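Uncharacterized protein (Nostoc punctiforme, PDB 2R3S) probably transfers a methyl group from S-adenosylmethionine to a hydroxyl group of a still unidentified small-molecule substrate, as a dimeric O-methyltransferase. Local coordinates at residues S126-L130 with A293-N297; C250-R255 with S308-A313; V94-F100 with A143-M147. Residues are numbered along the deposited sequence.

Contact 1 (S126-L130 with A293-N297)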
ATOM      1  N   SER A 126      20.130   5.777  13.645  1.00 56.07           N
ATOM      2  CA  SER A 126      20.534   7.170  13.849  1.00 56.12           C
ATOM      3  C   SER A 126      19.291   8.055  13.991  1.00 55.05           C
ATOM      4  O   SER A 126      18.413   7.807  14.855  1.00 54.38           O
ATOM      5  CB  SER A 126      21.503   7.654  12.751  1.00 55.33           C
ATOM      6  OG  SER A 126      22.627   6.789  12.672  1.00 56.16           O
ATOM      7  N   GLU A 127      19.227   9.069  13.144  1.00 50.88           N
ATOM      8  CA  GLU A 127      18.186  10.035  13.219  1.00 46.43           C
ATOM      9  C   GLU A 127      17.376   9.964  11.952  1.00 40.05           C
ATOM     10  O   GLU A 127      16.936  10.989  11.461  1.00 38.12           O
ATOM     11  CB  GLU A 127      18.836  11.385  13.333  1.00 47.85           C
ATOM     12  CG  GLU A 127      19.709  11.527  14.559  1.00 56.16           C
ATOM     13  CD  GLU A 127      20.247  12.933  14.664  1.00 64.20           C
ATOM     14  OE1 GLU A 127      21.073  13.333  13.792  1.00 56.72           O
ATOM     15  OE2 GLU A 127      19.799  13.637  15.598  1.00 65.50           O
ATOM     16  N   GLY A 128      17.208   8.747  11.434  1.00 34.08           N
ATOM     17  CA  GLY A 128      16.529   8.504  10.183  1.00 33.38           C
ATOM     18  C   GLY A 128      17.087   9.386   9.079  1.00 32.82           C
ATOM     19  O   GLY A 128      18.287   9.435   8.846  1.00 31.41           O
ATOM     20  N   THR A 129      16.198  10.133   8.443  1.00 34.70           N
ATOM     21  CA  THR A 129      16.550  10.956   7.301  1.00 34.64           C
ATOM     22  C   THR A 129      17.211  12.255   7.706  1.00 35.63           C
ATOM     23  O   THR A 129      17.620  13.025   6.843  1.00 34.52           O
ATOM     24  CB  THR A 129      15.286  11.305   6.471  1.00 36.81           C
ATOM     25  OG1 THR A 129      14.334  11.965   7.321  1.00 31.45           O
ATOM     26  CG2 THR A 129      14.688  10.066   5.831  1.00 28.11           C
ATOM     27  N   LEU A 130      17.323  12.507   9.012  1.00 37.98           N
ATOM     28  CA  LEU A 130      17.917  13.745   9.524  1.00 38.64           C
ATOM     29  C   LEU A 130      19.430  13.639   9.782  1.00 39.91           C
ATOM     30  O   LEU A 130      20.036  14.610  10.219  1.00 42.22           O
ATOM     31  CB  LEU A 130      17.163  14.208  10.783  1.00 36.68           C
ATOM     32  CG  LEU A 130      15.634  14.374  10.590  1.00 38.55           C
ATOM     33  CD1 LEU A 130      15.032  15.267  11.648  1.00 31.57           C
ATOM     34  CD2 LEU A 130      15.244  14.908   9.164  1.00 35.72           C
ATOM     35  N   ALA A 293       7.534   7.696  10.879  1.00 24.25           N
ATOM     36  CA  ALA A 293       8.322   6.613  10.309  1.00 25.80           C
ATOM     37  C   ALA A 293       9.774   7.011  10.028  1.00 25.16           C
ATOM     38  O   ALA A 293      10.659   6.174  10.110  1.00 26.32           O
ATOM     39  CB  ALA A 293       7.668   6.043   9.034  1.00 23.09           C
ATOM     40  N   THR A 294      10.018   8.280   9.715  1.00 27.63           N
ATOM     41  CA  THR A 294      11.284   8.669   9.109  1.00 26.24           C
ATOM     42  C   THR A 294      12.155   9.649   9.907  1.00 26.42           C
ATOM     43  O   THR A 294      13.306   9.836   9.552  1.00 25.91           O
ATOM     44  CB  THR A 294      11.070   9.294   7.717  1.00 27.10           C
ATOM     45  OG1 THR A 294      10.341  10.520   7.836  1.00 24.82           O
ATOM     46  CG2 THR A 294      10.387   8.325   6.739  1.00 21.82           C
ATOM     47  N   THR A 295      11.592  10.304  10.917  1.00 27.68           N
ATOM     48  CA  THR A 295      12.273  11.313  11.714  1.00 27.54           C
ATOM     49  C   THR A 295      12.071  10.959  13.209  1.00 31.12           C
ATOM     50  O   THR A 295      11.125  10.214  13.557  1.00 32.19           O
ATOM     51  CB  THR A 295      11.755  12.745  11.455  1.00 27.45           C
ATOM     52  OG1 THR A 295      10.473  12.919  12.063  1.00 26.70           O
ATOM     53  CG2 THR A 295      11.663  13.090   9.960  1.00 23.35           C
ATOM     54  N   PRO A 296      12.998  11.405  14.094  1.00 31.17           N
ATOM     55  CA  PRO A 296      12.832  11.125  15.534  1.00 30.42           C
ATOM     56  C   PRO A 296      11.690  11.856  16.253  1.00 28.45           C
ATOM     57  O   PRO A 296      11.101  11.267  17.129  1.00 32.56           O
ATOM     58  CB  PRO A 296      14.212  11.506  16.143  1.00 30.38           C
ATOM     59  CG  PRO A 296      15.169  11.528  14.940  1.00 33.41           C
ATOM     60  CD  PRO A 296      14.295  12.052  13.815  1.00 31.39           C
ATOM     61  N   ASN A 297      11.435  13.119  15.925  1.00 30.52           N
ATOM     62  CA  ASN A 297      10.478  13.988  16.599  0.50 30.13           C
ATOM     63  C   ASN A 297       9.694  14.884  15.627  1.00 29.90           C
ATOM     64  O   ASN A 297       9.132  15.891  16.056  1.00 29.11           O
ATOM     65  CB  ASN A 297      11.192  14.948  17.589  0.50 30.27           C
ATOM     66  CG  ASN A 297      12.395  14.327  18.305  0.50 28.69           C
ATOM     67  OD1 ASN A 297      12.255  13.379  19.088  0.50 26.59           O
ATOM     68  ND2 ASN A 297      13.589  14.903  18.070  0.50 25.23           N
TER
HETATM   69  O   HOH W   1      11.709  12.502   6.553  1.00 32.01           O
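Pro296, Thr294 and Thr129 bury the most surface where the loop 126-130 packs against the C-terminal end of a helix and the residues just after it. The helix ends at Thr294, so no following turn supplies a donor for Thr294 O, and Thr129 does so instead: Thr129 N donates to Thr294 O at 3.1 Å in an almost straight hydrogen bond. A helix-terminal carbonyl is thus taken up by a loop NH, within the Rossmann-like methyltransferase domain. Gly128 CA adds a CA-H...O contact to the same Thr294 O at 3.5 Å. Gly128 has a positive phi, and a CB here would run into that carbonyl. The two threonine side chains are joined by a water, 2.8 Å from Thr129 OG1 and 2.7 Å from Thr294 OG1; it donates to the latter, which also bonds to Val290 O within the helix. Pro296 directs its CA-to-CB bond toward the loop, and its ring packs there. Pro296 CD lies 3.7 Å from Glu127 O and 3.9 Å from Leu130 CD1, on the short 3-10 turn that Leu130 N closes onto Glu127 O. Leu130 and Thr295 both touch His244. Ala293 O bonds to Thr122 OG1 and Thr129 O accepts from Trp137 NE1, which places the contact between the end of helix 282-294 and the loop linking helices 113-119 and 136-143.

Contact 2 (C250-R255 with S308-A313); sequences CEQLLR and SMFSNA
Both segments are helical: 250-255 throughout, inside a longer helix, and 308-312 near the C-terminal end of another, with Ala313 following. Their local axes approach to 9.1 Å and cross at -50°, with N-to-C directions 50° apart. The closest CA atoms, 5.1 Å apart, are those of Arg255 and Ala313, so the backbones draw together at the C-terminal ends of the segments. Leu254 (chi1 m, chi2 t) is the main apolar residue, directed at the other helix. Leu254 CB packs on Ala313 CB at 3.5 Å, Leu254 CD1 on Met309 CB at 3.9 Å, and Leu254 CD2 on Phe310 CE1 at 3.6 Å. The CA-to-CB bond of Phe310 points away, but with chi1 m (-83°) and chi2 -74° its ring returns beneath Leu254 CD1, 3.8 Å from the centroid and 9° off the normal, a CH-pi contact. Met309, a selenomethionine (chi1 m, chi2 t), brings SE to 3.6 Å from Cys250 CB. On the more exposed side Glu251 (chi1 m, chi2 t) extends so that its OE2 accepts a hydrogen bond from Asn312 ND2 (chi1 m, chi2 -11°) at 3.0 Å; a water 2.9 Å from both Glu251 OE2 and Ser308 OG bridges these residues, donating to Glu251. Leu254 touches Leu238 of strand 233-239, and Phe310 touches Val267 and Val269 of strand 265-271. Helices 247-260 and 303-312 thus flank a seven-stranded sheet of order 3-2-1-4-5-7-6, with strand 329-334 antiparallel to its neighbours: the Rossmann-like class I methyltransferase fold.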
ATOM      1  N   CYS A 250      12.504  23.703  16.261  1.00 36.39           N
ATOM      2  CA  CYS A 250      11.925  24.705  15.326  1.00 35.44           C
ATOM      3  C   CYS A 250      12.055  26.102  15.911  1.00 37.06           C
ATOM      4  O   CYS A 250      12.282  27.070  15.194  1.00 35.69           O
ATOM      5  CB  CYS A 250      10.437  24.434  15.035  1.00 36.00           C
ATOM      6  SG  CYS A 250      10.121  22.901  14.083  1.00 36.57           S
ATOM      7  N   GLU A 251      11.865  26.196  17.224  1.00 39.50           N
ATOM      8  CA  GLU A 251      11.944  27.476  17.937  1.00 41.35           C
ATOM      9  C   GLU A 251      13.390  28.004  17.941  1.00 40.46           C
ATOM     10  O   GLU A 251      13.611  29.158  17.617  1.00 38.98           O
ATOM     11  CB  GLU A 251      11.335  27.348  19.348  1.00 41.79           C
ATOM     12  CG  GLU A 251       9.789  27.292  19.284  1.00 44.16           C
ATOM     13  CD  GLU A 251       9.082  27.167  20.626  1.00 41.09           C
ATOM     14  OE1 GLU A 251       9.744  26.866  21.642  1.00 45.20           O
ATOM     15  OE2 GLU A 251       7.841  27.360  20.639  1.00 38.32           O
ATOM     16  N   GLN A 252      14.347  27.131  18.244  1.00 40.46           N
ATOM     17  CA  GLN A 252      15.772  27.430  18.077  1.00 43.24           C
ATOM     18  C   GLN A 252      16.037  28.016  16.694  1.00 42.26           C
ATOM     19  O   GLN A 252      16.668  29.075  16.571  1.00 43.68           O
ATOM     20  CB  GLN A 252      16.615  26.164  18.284  1.00 45.27           C
ATOM     21  CG  GLN A 252      18.141  26.391  18.340  1.00 47.92           C
ATOM     22  CD  GLN A 252      18.937  25.083  18.315  1.00 46.91           C
ATOM     23  OE1 GLN A 252      19.818  24.898  17.477  1.00 54.59           O
ATOM     24  NE2 GLN A 252      18.623  24.168  19.236  1.00 50.39           N
ATOM     25  N   LEU A 253      15.497  27.368  15.659  1.00 40.26           N
ATOM     26  CA  LEU A 253      15.698  27.831  14.294  1.00 37.74           C
ATOM     27  C   LEU A 253      15.024  29.175  14.051  1.00 36.29           C
ATOM     28  O   LEU A 253      15.621  30.045  13.437  1.00 37.14           O
ATOM     29  CB  LEU A 253      15.230  26.788  13.262  1.00 38.72           C
ATOM     30  CG  LEU A 253      15.625  27.060  11.794  1.00 38.74           C
ATOM     31  CD1 LEU A 253      17.130  26.725  11.495  1.00 36.73           C
ATOM     32  CD2 LEU A 253      14.668  26.320  10.843  1.00 35.81           C
ATOM     33  N   LEU A 254      13.799  29.358  14.536  1.00 34.78           N
ATOM     34  CA  LEU A 254      13.059  30.597  14.274  1.00 36.69           C
ATOM     35  C   LEU A 254      13.703  31.829  14.962  1.00 37.59           C
ATOM     36  O   LEU A 254      13.574  32.960  14.464  1.00 35.19           O
ATOM     37  CB  LEU A 254      11.558  30.457  14.650  1.00 37.20           C
ATOM     38  CG  LEU A 254      10.697  29.426  13.860  1.00 36.80           C
ATOM     39  CD1 LEU A 254       9.271  29.395  14.372  1.00 34.56           C
ATOM     40  CD2 LEU A 254      10.692  29.675  12.377  1.00 30.40           C
ATOM     41  N   ARG A 255      14.396  31.601  16.081  1.00 38.02           N
ATOM     42  CA  ARG A 255      15.137  32.687  16.780  1.00 41.37           C
ATOM     43  C   ARG A 255      16.359  33.127  15.969  1.00 40.26           C
ATOM     44  O   ARG A 255      16.590  34.322  15.776  1.00 42.58           O
ATOM     45  CB  ARG A 255      15.547  32.263  18.200  1.00 40.93           C
ATOM     46  CG  ARG A 255      14.418  32.409  19.267  1.00 46.00           C
ATOM     47  CD  ARG A 255      14.902  32.045  20.701  1.00 46.84           C
ATOM     48  NE  ARG A 255      15.221  30.619  20.846  1.00 54.82           N
ATOM     49  CZ  ARG A 255      14.405  29.690  21.359  1.00 55.51           C
ATOM     50  NH1 ARG A 255      13.183  29.998  21.815  1.00 48.91           N
ATOM     51  NH2 ARG A 255      14.826  28.431  21.418  1.00 58.25           N
ATOM     52  N   SER A 308       2.132  29.476  17.635  1.00 37.15           N
ATOM     53  CA  SER A 308       2.783  29.455  18.946  1.00 37.99           C
ATOM     54  C   SER A 308       4.322  29.393  18.897  1.00 40.28           C
ATOM     55  O   SER A 308       4.991  29.855  19.817  1.00 40.45           O
ATOM     56  CB  SER A 308       2.256  28.282  19.752  1.00 35.68           C
ATOM     57  OG  SER A 308       3.043  28.074  20.899  1.00 39.48           O
HETATM   58  N   MSE A 309       4.881  28.779  17.856  1.00 40.60           N
HETATM   59  CA  MSE A 309       6.329  28.698  17.718  1.00 39.84           C
HETATM   60  C   MSE A 309       6.874  30.053  17.318  1.00 38.93           C
HETATM   61  O   MSE A 309       7.868  30.521  17.862  1.00 37.62           O
HETATM   62  CB  MSE A 309       6.708  27.649  16.682  1.00 40.91           C
HETATM   63  CG  MSE A 309       6.413  26.248  17.134  1.00 43.32           C
HETATM   64 SE   MSE A 309       6.959  24.942  15.784  0.75 38.92          SE
HETATM   65  CE  MSE A 309       5.258  23.919  15.643  1.00 36.36           C
ATOM     66  N   PHE A 310       6.211  30.687  16.368  1.00 39.58           N
ATOM     67  CA  PHE A 310       6.603  32.022  15.960  1.00 41.17           C
ATOM     68  C   PHE A 310       6.436  33.034  17.098  1.00 43.38           C
ATOM     69  O   PHE A 310       7.327  33.856  17.331  1.00 44.56           O
ATOM     70  CB  PHE A 310       5.827  32.453  14.734  1.00 40.39           C
ATOM     71  CG  PHE A 310       6.411  31.950  13.449  1.00 39.77           C
ATOM     72  CD1 PHE A 310       7.576  32.504  12.946  1.00 42.10           C
ATOM     73  CD2 PHE A 310       5.787  30.934  12.730  1.00 43.82           C
ATOM     74  CE1 PHE A 310       8.121  32.062  11.749  1.00 46.50           C
ATOM     75  CE2 PHE A 310       6.321  30.479  11.525  1.00 43.57           C
ATOM     76  CZ  PHE A 310       7.506  31.047  11.037  1.00 43.86           C
ATOM     77  N   SER A 311       5.307  32.968  17.800  1.00 43.53           N
ATOM     78  CA  SER A 311       5.076  33.800  18.980  1.00 43.74           C
ATOM     79  C   SER A 311       6.197  33.643  19.989  1.00 40.99           C
ATOM     80  O   SER A 311       6.765  34.635  20.400  1.00 42.82           O
ATOM     81  CB  SER A 311       3.732  33.477  19.651  1.00 44.12           C
ATOM     82  OG  SER A 311       3.638  34.099  20.930  1.00 49.11           O
ATOM     83  N   ASN A 312       6.523  32.410  20.359  1.00 41.06           N
ATOM     84  CA  ASN A 312       7.646  32.110  21.284  1.00 40.92           C
ATOM     85  C   ASN A 312       9.065  32.418  20.800  1.00 42.25           C
ATOM     86  O   ASN A 312      10.015  32.422  21.610  1.00 43.98           O
ATOM     87  CB  ASN A 312       7.662  30.620  21.654  1.00 41.29           C
ATOM     88  CG  ASN A 312       6.483  30.197  22.521  1.00 47.72           C
ATOM     89  OD1 ASN A 312       5.737  31.028  23.043  1.00 50.94           O
ATOM     90  ND2 ASN A 312       6.319  28.879  22.683  1.00 47.98           N
ATOM     91  N   ALA A 313       9.231  32.584  19.493  1.00 41.51           N
ATOM     92  CA  ALA A 313      10.531  32.895  18.911  1.00 43.08           C
ATOM     93  C   ALA A 313      10.704  34.394  18.785  1.00 44.31           C
ATOM     94  O   ALA A 313      11.759  34.848  18.357  1.00 46.80           O
ATOM     95  CB  ALA A 313      10.691  32.231  17.518  1.00 41.56           C
TER
HETATM   96  O   HOH W   2       5.257  26.131  20.997  1.00 40.29           O

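Contact 3 (V94-F100 with A143-M147)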
ATOM      1  N   VAL A  94       5.022  13.270 -13.981  1.00 28.90           N
ATOM      2  CA  VAL A  94       5.571  13.248 -12.636  1.00 27.58           C
ATOM      3  C   VAL A  94       6.034  11.858 -12.202  1.00 28.05           C
ATOM      4  O   VAL A  94       6.453  11.658 -11.082  1.00 29.99           O
ATOM      5  CB  VAL A  94       4.553  13.781 -11.618  1.00 30.88           C
ATOM      6  CG1 VAL A  94       4.378  15.310 -11.802  1.00 25.99           C
ATOM      7  CG2 VAL A  94       3.257  13.039 -11.744  1.00 22.28           C
ATOM      8  N   GLY A  95       6.015  10.904 -13.103  1.00 27.00           N
ATOM      9  CA  GLY A  95       6.253   9.525 -12.743  1.00 27.81           C
ATOM     10  C   GLY A  95       7.566   9.235 -12.041  1.00 28.86           C
ATOM     11  O   GLY A  95       7.627   8.296 -11.283  1.00 29.01           O
ATOM     12  N   ASP A  96       8.612  10.021 -12.289  1.00 29.23           N
ATOM     13  CA  ASP A  96       9.896   9.740 -11.661  1.00 29.70           C
ATOM     14  C   ASP A  96       9.979  10.222 -10.224  1.00 27.80           C
ATOM     15  O   ASP A  96      11.008  10.032  -9.574  1.00 27.15           O
ATOM     16  CB  ASP A  96      11.045  10.247 -12.521  1.00 29.17           C
ATOM     17  CG  ASP A  96      11.146   9.489 -13.880  1.00 32.67           C
ATOM     18  OD1 ASP A  96      10.534   8.403 -14.076  1.00 34.21           O
ATOM     19  OD2 ASP A  96      11.839  10.003 -14.762  1.00 33.71           O
ATOM     20  N   ALA A  97       8.891  10.791  -9.700  1.00 26.73           N
ATOM     21  CA  ALA A  97       8.813  11.083  -8.259  1.00 27.26           C
ATOM     22  C   ALA A  97       9.069   9.824  -7.431  1.00 28.88           C
ATOM     23  O   ALA A  97       9.528   9.925  -6.280  1.00 33.25           O
ATOM     24  CB  ALA A  97       7.441  11.735  -7.871  1.00 26.93           C
ATOM     25  N   ILE A  98       8.784   8.643  -7.991  1.00 28.89           N
ATOM     26  CA  ILE A  98       9.018   7.384  -7.262  1.00 30.51           C
ATOM     27  C   ILE A  98      10.498   7.195  -6.881  1.00 30.43           C
ATOM     28  O   ILE A  98      10.813   6.416  -5.985  1.00 31.94           O
ATOM     29  CB  ILE A  98       8.526   6.097  -8.034  1.00 30.41           C
ATOM     30  CG1 ILE A  98       9.326   5.867  -9.333  1.00 29.85           C
ATOM     31  CG2 ILE A  98       7.018   6.143  -8.301  1.00 29.81           C
ATOM     32  CD1 ILE A  98       9.140   4.393  -9.935  1.00 31.47           C
ATOM     33  N   GLU A  99      11.408   7.892  -7.548  1.00 29.86           N
ATOM     34  CA  GLU A  99      12.826   7.801  -7.177  1.00 33.10           C
ATOM     35  C   GLU A  99      13.122   8.269  -5.758  1.00 31.42           C
ATOM     36  O   GLU A  99      14.060   7.785  -5.115  1.00 31.59           O
ATOM     37  CB  GLU A  99      13.688   8.545  -8.188  1.00 31.69           C
ATOM     38  CG  GLU A  99      13.826   7.768  -9.517  1.00 40.20           C
ATOM     39  CD  GLU A  99      14.554   8.572 -10.610  1.00 45.61           C
ATOM     40  OE1 GLU A  99      15.177   9.625 -10.283  1.00 65.78           O
ATOM     41  OE2 GLU A  99      14.480   8.153 -11.801  1.00 60.01           O
ATOM     42  N   PHE A 100      12.317   9.214  -5.283  1.00 30.56           N
ATOM     43  CA  PHE A 100      12.287   9.596  -3.880  1.00 28.74           C
ATOM     44  C   PHE A 100      11.230   8.795  -3.111  1.00 30.84           C
ATOM     45  O   PHE A 100      11.566   8.138  -2.116  1.00 30.48           O
ATOM     46  CB  PHE A 100      12.030  11.106  -3.725  1.00 28.12           C
ATOM     47  CG  PHE A 100      11.799  11.517  -2.302  1.00 32.70           C
ATOM     48  CD1 PHE A 100      12.866  11.667  -1.427  1.00 33.44           C
ATOM     49  CD2 PHE A 100      10.531  11.707  -1.825  1.00 28.36           C
ATOM     50  CE1 PHE A 100      12.657  11.994  -0.106  1.00 35.37           C
ATOM     51  CE2 PHE A 100      10.312  12.023  -0.500  1.00 29.38           C
ATOM     52  CZ  PHE A 100      11.381  12.170   0.363  1.00 32.54           C
ATOM     53  N   ALA A 143      14.082  14.560  -7.907  1.00 27.70           N
ATOM     54  CA  ALA A 143      12.884  13.816  -8.312  1.00 27.11           C
ATOM     55  C   ALA A 143      11.582  14.575  -8.060  1.00 28.36           C
ATOM     56  O   ALA A 143      10.583  14.334  -8.728  1.00 26.76           O
ATOM     57  CB  ALA A 143      12.838  12.453  -7.592  1.00 25.58           C
HETATM   58  N   MSE A 144      11.577  15.466  -7.073  1.00 30.02           N
HETATM   59  CA  MSE A 144      10.332  16.062  -6.593  1.00 30.70           C
HETATM   60  C   MSE A 144      10.135  17.501  -7.086  1.00 32.30           C
HETATM   61  O   MSE A 144       9.081  18.086  -6.858  1.00 35.18           O
HETATM   62  CB  MSE A 144      10.284  16.019  -5.069  1.00 28.77           C
HETATM   63  CG  MSE A 144      10.376  14.652  -4.507  1.00 32.08           C
HETATM   64 SE   MSE A 144       8.762  13.608  -4.834  0.75 32.06          SE
HETATM   65  CE  MSE A 144       7.594  14.532  -3.558  1.00 36.05           C
ATOM     66  N   SER A 145      11.122  18.057  -7.780  1.00 33.42           N
ATOM     67  CA  SER A 145      11.043  19.437  -8.245  1.00 34.95           C
ATOM     68  C   SER A 145       9.900  19.763  -9.235  1.00 35.95           C
ATOM     69  O   SER A 145       9.384  20.872  -9.201  1.00 36.39           O
ATOM     70  CB  SER A 145      12.389  19.887  -8.802  1.00 35.59           C
ATOM     71  OG  SER A 145      12.694  19.227 -10.006  1.00 34.25           O
ATOM     72  N   PRO A 146       9.511  18.819 -10.123  1.00 37.33           N
ATOM     73  CA  PRO A 146       8.363  19.065 -11.020  1.00 39.77           C
ATOM     74  C   PRO A 146       7.063  19.520 -10.343  1.00 39.39           C
ATOM     75  O   PRO A 146       6.439  20.468 -10.804  1.00 41.90           O
ATOM     76  CB  PRO A 146       8.176  17.713 -11.733  1.00 40.12           C
ATOM     77  CG  PRO A 146       9.568  17.116 -11.724  1.00 38.97           C
ATOM     78  CD  PRO A 146      10.126  17.504 -10.395  1.00 39.66           C
HETATM   79  N   MSE A 147       6.703  18.891  -9.233  1.00 39.00           N
HETATM   80  CA  MSE A 147       5.524  19.282  -8.481  1.00 39.30           C
HETATM   81  C   MSE A 147       5.707  20.540  -7.656  1.00 38.09           C
HETATM   82  O   MSE A 147       4.721  21.042  -7.103  1.00 36.76           O
HETATM   83  CB  MSE A 147       5.082  18.161  -7.545  1.00 39.72           C
HETATM   84  CG  MSE A 147       4.661  16.916  -8.290  1.00 47.90           C
HETATM   85 SE   MSE A 147       6.235  15.812  -8.585  0.75 58.92          SE
HETATM   86  CE  MSE A 147       6.394  15.305  -6.666  1.00 53.63           C
TER
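No hydrogen bond links the two segments; small apolar side chains, the Phe100 ring and the selenomethionines Met144 and Met147 fill the space between them. Ala143 is directed at the 3-10 turn and the start of the helix in 94-100, its CB 3.6 Å from Asp96 O, 4.0 Å from Glu99 CB and 4.2 Å from Phe100 CB. Met144 folds back with all three chi angles near -60° (m, m, m), bringing its SE 3.8 Å from Ala97 CB and 4.0 Å from Phe100 CD2. Phe100, with chi1 t, offers its ring obliquely, the centroid 5.1 Å from Met144 SE: a Met-aromatic contact. The contact lies near the middle of the chain, against the second subunit, whose Phe11 packs on Ala97 and Met147 and whose Phe10 packs on Val94, consistent with the junction of dimerisation and methyltransferase parts in this O-methyltransferase family. Met147 combines chi1 m with chi2 and chi3 p, a bent shape that sets its SE 3.7 Å from Val94 CG1 and its CE 3.9 Å from Ala97 CB. The carboxylate of Asp96 is bound outside the two segments: OD1 accepts from Tyr93 OH and forms a salt bridge with Arg88. The Phe100 ring also meets that of Phe140 edge-to-face.

Overall arrangement
From the N terminus, the chain passes a run of helices and a small three-stranded antiparallel sheet before contact 3 opens at 94-100. Segment 126-130 of contact 1 follows before contact 3 closes at 143-147, a loop of helices without strands; contacts 1 and 3 therefore cross. Contact 2 opens at 250-255, well after contact 3 has closed, and the two stand in series, about 17 Å apart at their nearest atoms. Contact 1 closes at 293-297 and contact 2 at 308-313, so these also cross. Contact 3 ties the start of helix 98-101 to the link between helices 136-143 and 149-159, contact 1 ties a loop to helix 282-294, and contact 2 pairs helices beside the sheet.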